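Methylmalonyl-CoA carboxyltransferase 12S subunit (Propionibacterium freudenreichii, PDB 1ON9) transfers the carboxyl group of methylmalonyl-CoA to the biotin of the 1.3S subunit, as the hexameric core of transcarboxylase. Local coordinates at residues V35-S40 against Q102-M107; A172-P177 against I192-K197; I234-E239 against L306-G311. All coordinates share one frame; numbering follows the deposited sequence.

Contact 1 (V35-S40 against Q102-M107); sequences VEKQHS and QDFTVM. With MCA (methylmalonyl-coenzyme A), chain N.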
loop_
_atom_site.group_PDB
_atom_site.type_symbol
_atom_site.label_atom_id
_atom_site.label_comp_id
_atom_site.label_asym_id
_atom_site.label_seq_id
_atom_site.Cartn_x
_atom_site.Cartn_y
_atom_site.Cartn_z
ATOM N N VAL E 35 -52.192 -12.318 1.407
ATOM C CA VAL E 35 -51.339 -13.288 2.077
ATOM C C VAL E 35 -51.927 -14.684 1.837
ATOM O O VAL E 35 -51.202 -15.646 1.609
ATOM C CB VAL E 35 -51.259 -12.988 3.585
ATOM C CG1 VAL E 35 -50.784 -14.210 4.352
ATOM C CG2 VAL E 35 -50.320 -11.803 3.816
ATOM N N GLU E 36 -53.249 -14.800 1.882
ATOM C CA GLU E 36 -53.877 -16.089 1.622
ATOM C C GLU E 36 -53.608 -16.508 0.179
ATOM O O GLU E 36 -53.361 -17.679 -0.099
ATOM C CB GLU E 36 -55.386 -16.019 1.863
ATOM C CG GLU E 36 -55.760 -15.853 3.316
ATOM C CD GLU E 36 -57.260 -15.734 3.524
ATOM O OE1 GLU E 36 -57.685 -15.678 4.698
ATOM O OE2 GLU E 36 -58.008 -15.695 2.516
ATOM N N LYS E 37 -53.645 -15.554 -0.746
ATOM C CA LYS E 37 -53.389 -15.892 -2.132
ATOM C C LYS E 37 -51.949 -16.386 -2.278
ATOM O O LYS E 37 -51.681 -17.368 -2.974
ATOM C CB LYS E 37 -53.616 -14.684 -3.042
ATOM C CG LYS E 37 -53.312 -14.979 -4.508
ATOM C CD LYS E 37 -53.247 -13.698 -5.340
ATOM C CE LYS E 37 -52.539 -13.939 -6.673
ATOM N NZ LYS E 37 -52.268 -12.672 -7.413
ATOM N N GLN E 38 -51.024 -15.692 -1.624
ATOM C CA GLN E 38 -49.612 -16.060 -1.666
ATOM C C GLN E 38 -49.515 -17.504 -1.155
ATOM O O GLN E 38 -48.947 -18.383 -1.810
ATOM C CB GLN E 38 -48.807 -15.104 -0.770
ATOM C CG GLN E 38 -47.304 -15.383 -0.704
ATOM C CD GLN E 38 -46.525 -14.842 -1.903
ATOM O OE1 GLN E 38 -47.104 -14.452 -2.921
ATOM N NE2 GLN E 38 -45.197 -14.828 -1.783
ATOM N N HIS E 39 -50.109 -17.753 0.006
ATOM C CA HIS E 39 -50.082 -19.083 0.596
ATOM C C HIS E 39 -50.714 -20.149 -0.268
ATOM O O HIS E 39 -50.195 -21.261 -0.353
ATOM C CB HIS E 39 -50.763 -19.058 1.953
ATOM C CG HIS E 39 -49.899 -18.492 3.026
ATOM N ND1 HIS E 39 -50.405 -17.915 4.168
ATOM C CD2 HIS E 39 -48.550 -18.410 3.123
ATOM C CE1 HIS E 39 -49.405 -17.496 4.924
ATOM N NE2 HIS E 39 -48.269 -17.785 4.312
ATOM N N SER E 40 -51.832 -19.819 -0.903
ATOM C CA SER E 40 -52.513 -20.790 -1.749
ATOM C C SER E 40 -51.646 -21.137 -2.954
ATOM O O SER E 40 -51.787 -22.212 -3.520
ATOM C CB SER E 40 -53.857 -20.244 -2.227
ATOM O OG SER E 40 -53.668 -19.226 -3.185
ATOM N N GLN E 102 -38.592 -9.406 -0.911
ATOM C CA GLN E 102 -39.620 -8.673 -1.635
ATOM C C GLN E 102 -40.981 -9.189 -1.247
ATOM O O GLN E 102 -41.187 -10.406 -1.147
ATOM C CB GLN E 102 -39.431 -8.815 -3.146
ATOM C CG GLN E 102 -38.366 -7.923 -3.695
ATOM C CD GLN E 102 -38.342 -7.932 -5.200
ATOM O OE1 GLN E 102 -38.387 -8.997 -5.815
ATOM N NE2 GLN E 102 -38.264 -6.745 -5.807
ATOM N N ASP E 103 -41.908 -8.254 -1.046
ATOM C CA ASP E 103 -43.278 -8.566 -0.627
ATOM C C ASP E 103 -44.250 -8.441 -1.797
ATOM O O ASP E 103 -44.749 -7.355 -2.088
ATOM C CB ASP E 103 -43.708 -7.601 0.470
ATOM C CG ASP E 103 -44.937 -8.078 1.210
ATOM O OD1 ASP E 103 -45.576 -9.043 0.746
ATOM O OD2 ASP E 103 -45.256 -7.484 2.258
ATOM N N PHE E 104 -44.516 -9.561 -2.447
ATOM C CA PHE E 104 -45.402 -9.602 -3.594
ATOM C C PHE E 104 -46.826 -9.160 -3.238
ATOM O O PHE E 104 -47.584 -8.746 -4.114
ATOM C CB PHE E 104 -45.425 -11.023 -4.167
ATOM C CG PHE E 104 -46.209 -11.144 -5.453
ATOM C CD1 PHE E 104 -45.667 -10.706 -6.661
ATOM C CD2 PHE E 104 -47.511 -11.643 -5.442
ATOM C CE1 PHE E 104 -46.412 -10.760 -7.842
ATOM C CE2 PHE E 104 -48.270 -11.700 -6.626
ATOM C CZ PHE E 104 -47.718 -11.258 -7.822
ATOM N N THR E 105 -47.194 -9.240 -1.963
ATOM C CA THR E 105 -48.547 -8.831 -1.562
ATOM C C THR E 105 -48.692 -7.308 -1.536
ATOM O O THR E 105 -49.798 -6.783 -1.379
ATOM C CB THR E 105 -48.943 -9.367 -0.172
ATOM O OG1 THR E 105 -48.235 -8.646 0.841
ATOM C CG2 THR E 105 -48.642 -10.856 -0.053
ATOM N N VAL E 106 -47.579 -6.597 -1.692
ATOM C CA VAL E 106 -47.622 -5.140 -1.692
ATOM C C VAL E 106 -47.320 -4.632 -3.103
ATOM O O VAL E 106 -46.175 -4.639 -3.557
ATOM C CB VAL E 106 -46.631 -4.560 -0.664
ATOM C CG1 VAL E 106 -46.571 -3.052 -0.780
ATOM C CG2 VAL E 106 -47.088 -4.937 0.746
ATOM N N MET E 107 -48.369 -4.196 -3.791
ATOM C CA MET E 107 -48.255 -3.726 -5.168
ATOM C C MET E 107 -47.492 -4.737 -6.029
ATOM O O MET E 107 -46.621 -4.372 -6.829
ATOM C CB MET E 107 -47.578 -2.351 -5.229
ATOM C CG MET E 107 -48.510 -1.165 -4.912
ATOM S SD MET E 107 -47.793 0.462 -5.387
ATOM C CE MET E 107 -48.134 0.506 -7.152
HETATM C C8 MCA N . -48.267 -7.437 -10.309
HETATM N N9 MCA N . -49.014 -6.539 -9.533
HETATM C C4 MCA N . -48.385 -5.319 -9.722
HETATM C C5 MCA N . -47.306 -5.577 -10.602
HETATM N N7 MCA N . -47.253 -6.914 -10.954
HETATM N N3 MCA N . -48.733 -4.084 -9.171
HETATM C C2 MCA N . -47.894 -3.078 -9.571
HETATM N N1 MCA N . -46.818 -3.202 -10.414
HETATM C C6 MCA N . -46.484 -4.444 -10.958
HETATM N N6 MCA N . -45.422 -4.499 -11.778
HETATM C "C1'" MCA N . -50.114 -6.691 -8.733
HETATM C "C2'" MCA N . -51.377 -6.723 -9.612
HETATM O "O2'" MCA N . -51.811 -5.422 -9.932
HETATM C "C3'" MCA N . -52.321 -7.574 -8.766
HETATM O "O3'" MCA N . -53.094 -6.746 -7.886
HETATM C "C4'" MCA N . -51.389 -8.575 -8.038
HETATM O "O4'" MCA N . -50.055 -7.945 -8.052
HETATM C "C5'" MCA N . -51.185 -9.994 -8.686
HETATM O "O5'" MCA N . -51.835 -10.015 -9.685
HETATM P P3 MCA N . -54.202 -6.812 -6.639
HETATM O O31 MCA N . -55.182 -7.382 -7.625
HETATM O O32 MCA N . -54.533 -5.394 -6.245
HETATM O O33 MCA N . -53.999 -7.749 -5.467
#

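Contact 2 (A172-P177 against I192-K197); sequences AIIAGP and IIMTKK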
loop_
_atom_site.group_PDB
_atom_site.type_symbol
_atom_site.label_atom_id
_atom_site.label_comp_id
_atom_site.label_asym_id
_atom_site.label_seq_id
_atom_site.Cartn_x
_atom_site.Cartn_y
_atom_site.Cartn_z
ATOM N N ALA E 172 -29.207 -15.176 -4.320
ATOM C CA ALA E 172 -30.520 -14.731 -4.740
ATOM C C ALA E 172 -31.457 -15.923 -4.668
ATOM O O ALA E 172 -31.110 -17.019 -5.110
ATOM C CB ALA E 172 -30.467 -14.195 -6.176
ATOM N N ILE E 173 -32.622 -15.722 -4.069
ATOM C CA ILE E 173 -33.614 -16.787 -4.006
ATOM C C ILE E 173 -34.825 -16.224 -4.726
ATOM O O ILE E 173 -35.483 -15.297 -4.244
ATOM C CB ILE E 173 -34.028 -17.169 -2.564
ATOM C CG1 ILE E 173 -32.811 -17.674 -1.776
ATOM C CG2 ILE E 173 -35.075 -18.284 -2.616
ATOM C CD1 ILE E 173 -32.373 -16.731 -0.689
ATOM N N ILE E 174 -35.095 -16.765 -5.904
ATOM C CA ILE E 174 -36.218 -16.304 -6.699
ATOM C C ILE E 174 -37.338 -17.242 -6.292
ATOM O O ILE E 174 -37.300 -18.450 -6.571
ATOM C CB ILE E 174 -35.885 -16.379 -8.211
ATOM C CG1 ILE E 174 -34.579 -15.600 -8.461
ATOM C CG2 ILE E 174 -37.035 -15.773 -9.035
ATOM C CD1 ILE E 174 -34.167 -15.491 -9.881
ATOM N N ALA E 175 -38.323 -16.678 -5.603
ATOM C CA ALA E 175 -39.428 -17.470 -5.076
ATOM C C ALA E 175 -40.780 -16.945 -5.527
ATOM O O ALA E 175 -41.800 -17.142 -4.854
ATOM C CB ALA E 175 -39.345 -17.487 -3.551
ATOM N N GLY E 176 -40.768 -16.272 -6.671
ATOM C CA GLY E 176 -41.978 -15.716 -7.237
ATOM C C GLY E 176 -41.590 -15.131 -8.584
ATOM O O GLY E 176 -40.535 -15.475 -9.126
ATOM N N PRO E 177 -42.417 -14.249 -9.160
ATOM C CA PRO E 177 -42.045 -13.680 -10.454
ATOM C C PRO E 177 -40.791 -12.840 -10.304
ATOM O O PRO E 177 -40.484 -12.354 -9.221
ATOM C CB PRO E 177 -43.246 -12.799 -10.810
ATOM C CG PRO E 177 -44.370 -13.434 -10.092
ATOM C CD PRO E 177 -43.769 -13.819 -8.769
ATOM N N ILE E 192 -28.051 -18.277 -7.798
ATOM C CA ILE E 192 -29.485 -18.133 -7.874
ATOM C C ILE E 192 -30.153 -19.454 -7.519
ATOM O O ILE E 192 -29.931 -20.469 -8.183
ATOM C CB ILE E 192 -29.980 -17.748 -9.271
ATOM C CG1 ILE E 192 -29.407 -16.384 -9.681
ATOM C CG2 ILE E 192 -31.528 -17.728 -9.252
ATOM C CD1 ILE E 192 -29.696 -15.999 -11.128
ATOM N N ILE E 193 -30.956 -19.436 -6.463
ATOM C CA ILE E 193 -31.720 -20.616 -6.057
ATOM C C ILE E 193 -33.120 -20.226 -6.501
ATOM O O ILE E 193 -33.658 -19.214 -6.041
ATOM C CB ILE E 193 -31.753 -20.797 -4.536
ATOM C CG1 ILE E 193 -30.351 -21.018 -4.003
ATOM C CG2 ILE E 193 -32.656 -21.981 -4.181
ATOM C CD1 ILE E 193 -30.266 -20.801 -2.537
ATOM N N MET E 194 -33.716 -21.024 -7.376
ATOM C CA MET E 194 -35.022 -20.692 -7.902
ATOM C C MET E 194 -36.053 -21.764 -7.576
ATOM O O MET E 194 -35.822 -22.943 -7.841
ATOM C CB MET E 194 -34.895 -20.520 -9.414
ATOM C CG MET E 194 -36.044 -19.830 -10.050
ATOM S SD MET E 194 -35.738 -19.559 -11.798
ATOM C CE MET E 194 -37.468 -19.134 -12.293
ATOM N N THR E 195 -37.193 -21.367 -7.013
ATOM C CA THR E 195 -38.198 -22.371 -6.679
ATOM C C THR E 195 -39.021 -22.695 -7.905
ATOM O O THR E 195 -39.037 -21.934 -8.879
ATOM C CB THR E 195 -39.167 -21.908 -5.593
ATOM O OG1 THR E 195 -40.051 -20.914 -6.132
ATOM C CG2 THR E 195 -38.418 -21.367 -4.410
ATOM N N LYS E 196 -39.711 -23.830 -7.854
ATOM C CA LYS E 196 -40.546 -24.234 -8.968
ATOM C C LYS E 196 -41.808 -23.384 -9.064
ATOM O O LYS E 196 -42.612 -23.571 -9.966
ATOM C CB LYS E 196 -40.901 -25.719 -8.862
ATOM C CG LYS E 196 -39.707 -26.604 -9.202
ATOM C CD LYS E 196 -40.059 -28.081 -9.288
ATOM C CE LYS E 196 -38.818 -28.874 -9.703
ATOM N NZ LYS E 196 -39.044 -30.336 -9.739
ATOM N N LYS E 197 -41.975 -22.441 -8.138
ATOM C CA LYS E 197 -43.141 -21.557 -8.170
ATOM C C LYS E 197 -42.763 -20.225 -8.814
ATOM O O LYS E 197 -43.616 -19.378 -9.056
ATOM C CB LYS E 197 -43.668 -21.306 -6.756
ATOM C CG LYS E 197 -44.301 -22.526 -6.114
ATOM C CD LYS E 197 -45.474 -22.988 -6.958
ATOM C CE LYS E 197 -46.149 -24.214 -6.371
ATOM N NZ LYS E 197 -47.287 -24.632 -7.240
HETATM O O HOH W 1 -41.649 -19.837 -4.156
#

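Contact 3 (I234-E239 against L306-G311); sequences IHFVAE and LEVKAG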
loop_
_atom_site.group_PDB
_atom_site.type_symbol
_atom_site.label_atom_id
_atom_site.label_comp_id
_atom_site.label_asym_id
_atom_site.label_seq_id
_atom_site.Cartn_x
_atom_site.Cartn_y
_atom_site.Cartn_z
ATOM N N ILE E 234 -29.285 -20.258 -13.640
ATOM C CA ILE E 234 -29.376 -20.499 -12.211
ATOM C C ILE E 234 -28.527 -21.632 -11.682
ATOM O O ILE E 234 -28.021 -22.478 -12.432
ATOM C CB ILE E 234 -30.833 -20.727 -11.778
ATOM C CG1 ILE E 234 -31.369 -22.026 -12.400
ATOM C CG2 ILE E 234 -31.697 -19.520 -12.200
ATOM C CD1 ILE E 234 -32.719 -22.428 -11.817
ATOM N N HIS E 235 -28.402 -21.660 -10.367
ATOM C CA HIS E 235 -27.535 -22.629 -9.734
ATOM C C HIS E 235 -28.189 -23.746 -8.968
ATOM O O HIS E 235 -27.577 -24.798 -8.774
ATOM C CB HIS E 235 -26.560 -21.868 -8.843
ATOM C CG HIS E 235 -25.835 -20.779 -9.569
ATOM N ND1 HIS E 235 -26.423 -19.570 -9.875
ATOM C CD2 HIS E 235 -24.590 -20.739 -10.102
ATOM C CE1 HIS E 235 -25.572 -18.830 -10.564
ATOM N NE2 HIS E 235 -24.452 -19.515 -10.716
ATOM N N PHE E 236 -29.422 -23.528 -8.530
ATOM C CA PHE E 236 -30.135 -24.547 -7.782
ATOM C C PHE E 236 -31.618 -24.449 -8.064
ATOM O O PHE E 236 -32.162 -23.347 -8.148
ATOM C CB PHE E 236 -29.941 -24.354 -6.267
ATOM C CG PHE E 236 -28.516 -24.370 -5.828
ATOM C CD1 PHE E 236 -27.797 -23.187 -5.723
ATOM C CD2 PHE E 236 -27.883 -25.575 -5.542
ATOM C CE1 PHE E 236 -26.448 -23.198 -5.336
ATOM C CE2 PHE E 236 -26.541 -25.603 -5.155
ATOM C CZ PHE E 236 -25.823 -24.404 -5.055
ATOM N N VAL E 237 -32.270 -25.600 -8.197
ATOM C CA VAL E 237 -33.710 -25.616 -8.393
ATOM C C VAL E 237 -34.259 -26.126 -7.073
ATOM O O VAL E 237 -33.818 -27.157 -6.574
ATOM C CB VAL E 237 -34.155 -26.581 -9.521
ATOM C CG1 VAL E 237 -35.670 -26.751 -9.483
ATOM C CG2 VAL E 237 -33.749 -26.028 -10.878
ATOM N N ALA E 238 -35.211 -25.397 -6.505
ATOM C CA ALA E 238 -35.812 -25.783 -5.236
ATOM C C ALA E 238 -37.278 -26.111 -5.443
ATOM O O ALA E 238 -37.980 -25.409 -6.180
ATOM C CB ALA E 238 -35.679 -24.633 -4.216
ATOM N N GLU E 239 -37.747 -27.172 -4.800
ATOM C CA GLU E 239 -39.152 -27.537 -4.932
ATOM C C GLU E 239 -40.040 -26.391 -4.489
ATOM O O GLU E 239 -40.975 -26.005 -5.192
ATOM C CB GLU E 239 -39.488 -28.777 -4.093
ATOM C CG GLU E 239 -39.169 -30.076 -4.799
ATOM C CD GLU E 239 -39.872 -30.200 -6.144
ATOM O OE1 GLU E 239 -39.238 -30.708 -7.092
ATOM O OE2 GLU E 239 -41.052 -29.798 -6.254
ATOM N N LEU E 306 -22.586 -30.502 -2.279
ATOM C CA LEU E 306 -23.712 -29.685 -2.718
ATOM C C LEU E 306 -23.371 -29.375 -4.168
ATOM O O LEU E 306 -22.493 -28.558 -4.436
ATOM C CB LEU E 306 -23.744 -28.383 -1.919
ATOM C CG LEU E 306 -25.055 -27.603 -1.778
ATOM C CD1 LEU E 306 -24.772 -26.139 -1.968
ATOM C CD2 LEU E 306 -26.102 -28.082 -2.750
ATOM N N GLU E 307 -24.043 -30.036 -5.100
ATOM C CA GLU E 307 -23.743 -29.824 -6.504
ATOM C C GLU E 307 -24.328 -28.502 -6.987
ATOM O O GLU E 307 -25.478 -28.183 -6.687
ATOM C CB GLU E 307 -24.286 -30.977 -7.347
ATOM C CG GLU E 307 -23.537 -31.099 -8.644
ATOM C CD GLU E 307 -23.958 -32.256 -9.508
ATOM O OE1 GLU E 307 -24.557 -33.233 -8.999
ATOM O OE2 GLU E 307 -23.661 -32.186 -10.717
ATOM N N VAL E 308 -23.514 -27.735 -7.710
ATOM C CA VAL E 308 -23.930 -26.443 -8.252
ATOM C C VAL E 308 -24.277 -26.684 -9.725
ATOM O O VAL E 308 -23.572 -27.431 -10.410
ATOM C CB VAL E 308 -22.787 -25.399 -8.111
ATOM C CG1 VAL E 308 -23.217 -24.059 -8.682
ATOM C CG2 VAL E 308 -22.422 -25.243 -6.629
ATOM N N LYS E 309 -25.366 -26.068 -10.192
ATOM C CA LYS E 309 -25.834 -26.239 -11.570
ATOM C C LYS E 309 -25.884 -27.717 -11.901
ATOM O O LYS E 309 -25.453 -28.150 -12.973
ATOM C CB LYS E 309 -24.924 -25.488 -12.555
ATOM C CG LYS E 309 -25.271 -24.012 -12.600
ATOM C CD LYS E 309 -24.475 -23.198 -13.603
ATOM C CE LYS E 309 -25.050 -21.775 -13.637
ATOM N NZ LYS E 309 -24.294 -20.859 -14.536
ATOM N N ALA E 310 -26.438 -28.483 -10.967
ATOM C CA ALA E 310 -26.533 -29.927 -11.115
ATOM C C ALA E 310 -27.255 -30.352 -12.382
ATOM O O ALA E 310 -26.940 -31.389 -12.951
ATOM C CB ALA E 310 -27.215 -30.531 -9.889
ATOM N N GLY E 311 -28.204 -29.541 -12.840
ATOM C CA GLY E 311 -28.936 -29.897 -14.044
ATOM C C GLY E 311 -28.533 -29.167 -15.318
ATOM O O GLY E 311 -29.228 -29.257 -16.325
HETATM O O HOH W 2 -27.846 -27.497 -8.505
#

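Contact 1 (V35-S40 against Q102-M107)
Phe104 offers its ring to Lys37 and Gln38 of helix 32-40, with bound methylmalonyl-CoA beyond. At the rim, near the ring plane, stands the ammonium of Lys37, with NZ 4.2 Å from Phe104 CE2. Gln38 approaches obliquely: its OE1 lies 3.8 Å from Phe104 CD2, and amide and ring planes are only 21° apart. Equally oblique is the ribose carbon C5' of the ligand, 3.8 Å from Phe104 CZ. The ring reaches this spot because its CG lies anti to the backbone N (chi1 -174°). Lys37, extended to its end, brings NZ within 3.2 Å of the ligand's C5'. The Gln38 chain instead bends at chi2 (80°), and the rotation of its amide is fixed by two bonds from NE2, to Asp138 OD2 and to Gln44 O. With an alanine in place of Phe104, the Gln38 amide and the ribose would probably lose the wall between them, leaving a gap beside the end of Lys37.

This is the coenzyme A site of the carboxyltransferase N-terminal half, a crotonase-type fold, where the loop after strand 95-102 meets an N-terminal helix. The adenine passes the end of that loop, its N3 3.2 Å from Met107 O, while Arg34 NE and Ala142 O hydrogen-bond to the ligand.

Deeper in, Thr105 meets the helix through its methyl: CG2 sits 4.3 Å from CG2 of Val35 and similarly near CB of Gln38. The loop here is a type I turn from Asp103 to Val106 combined with an Asx turn. Thr105 OG1 (2.7 Å) and the Thr105 backbone N both reach Asp103 OD1 from one face of the carboxylate, which keeps the threonine methyl directed at the helix; OG1 is also bonded to Gly30 N.

Contact 2 (A172-P177 against I192-K197)
Ala172 and Ile192 open a parallel pairing in which strands 172-175 and 192-195 run 4.7 Å apart at closest approach, their directions differing by 14°. Ile193 bonds to both sides of Ile173: its N donates to Ala172 O (2.8 Å) and its O accepts from Ile174 N. The third rung, Thr195 N to Ile174 O at 3.0 Å, is nearly straight.

Packing is tightest on the face carrying Ala172, Ile174, Ile192 and Met194. CD1 of Ile174 presses to 3.5 Å from CG2 of Ile192, crossing that side chain obliquely; its CG1 stands beside the backbone N and leads the extended chain (chi2 -176°) back toward Ile192, two residues before its paired Met194. Behind it, Ile174 CB meets Met194 CG at 3.9 Å. On the reverse face Ile173 and Ile193 lie alongside each other, CG1 of the first 4.1 Å from CD1 of the second.

Past Thr195 the strands part. Here a water bridges Ala175 O and Thr195 OG1, and the same hydroxyl oxygen accepts from Lys197 N in an ST turn, while the end of the exposed Lys197 leads away.

Strand 170-175 is flanked in the sheet by strand 133-139, and strand 191-195 by strand 236-238; helix 241-253 covers Ile173 and Ile193, whereas Pro186 of helix 184-188 packs on Ala172, Ile174 and Ile192.

Contact 3 (I234-E239 against L306-G311)
His235 and Phe236 meet Leu306, Val308 and Lys309 where the two crotonase-type halves of the subunit come together. Strand 236-238 is an outermost strand of the N-terminal sheet and strand 305-308 of the C-terminal one, yet the two do not pair: the axes of their short segments run at 114° and come no closer than 8.7 Å.

The polar link is a single direct bond, Lys309 N to His235 O at 2.9 Å, reinforced by a water. That water donates to His235 O and to Glu307 O and accepts from Ala310 N, so His235 O is gripped twice.

Apolar contacts centre on Phe236. Its CE2 comes within 3.5 Å of CD2 of Leu306, the two side chains crossing at about a right angle, and its CZ lies 3.8 Å from CG2 of Val308. The other branch of that valine, CG1, sits in the plane of the imidazole at its edge, beside His235 CD2. The imidazole is held toward the neighbouring strand 191-195, His235 ND1 being hydrogen-bonded to the backbone N of Ile192.

Charge gathers at the other end of the ring. Glu352 OE1 hydrogen-bonds His235 NE2 and forms a salt bridge with Lys309 NZ, a shared carboxylate that would probably ease the closeness of the two nitrogens. The extended lysine chain runs alongside the histidine, past Ile234 O, and lays a CH-pi contact on the imidazole: Lys309 CE stands 4.0 Å from the ring centroid, over one face and offset toward the rim.

The three contacts lead from the coenzyme site toward the middle of the subunit. Contact 1 borders the ligand and touches contact 2 through Phe104 CE1 and Pro177 CG, 4.0 Å apart; their centres are about 15 Å apart, and CA of Gly176 is about 11 Å from the nearest atom of the methylmalonyl-CoA. Contacts 2 and 3 share a sheet, since strands 191-195 and 236-238 are neighbours in it, and their centres are about 11 Å apart. Lys196 NZ and Glu239 OE1 join them in a 2.7 Å salt bridge. Contact 3 then passes to the C-terminal half, with its centre about 25 Å from that of contact 1 and no direct touch between them.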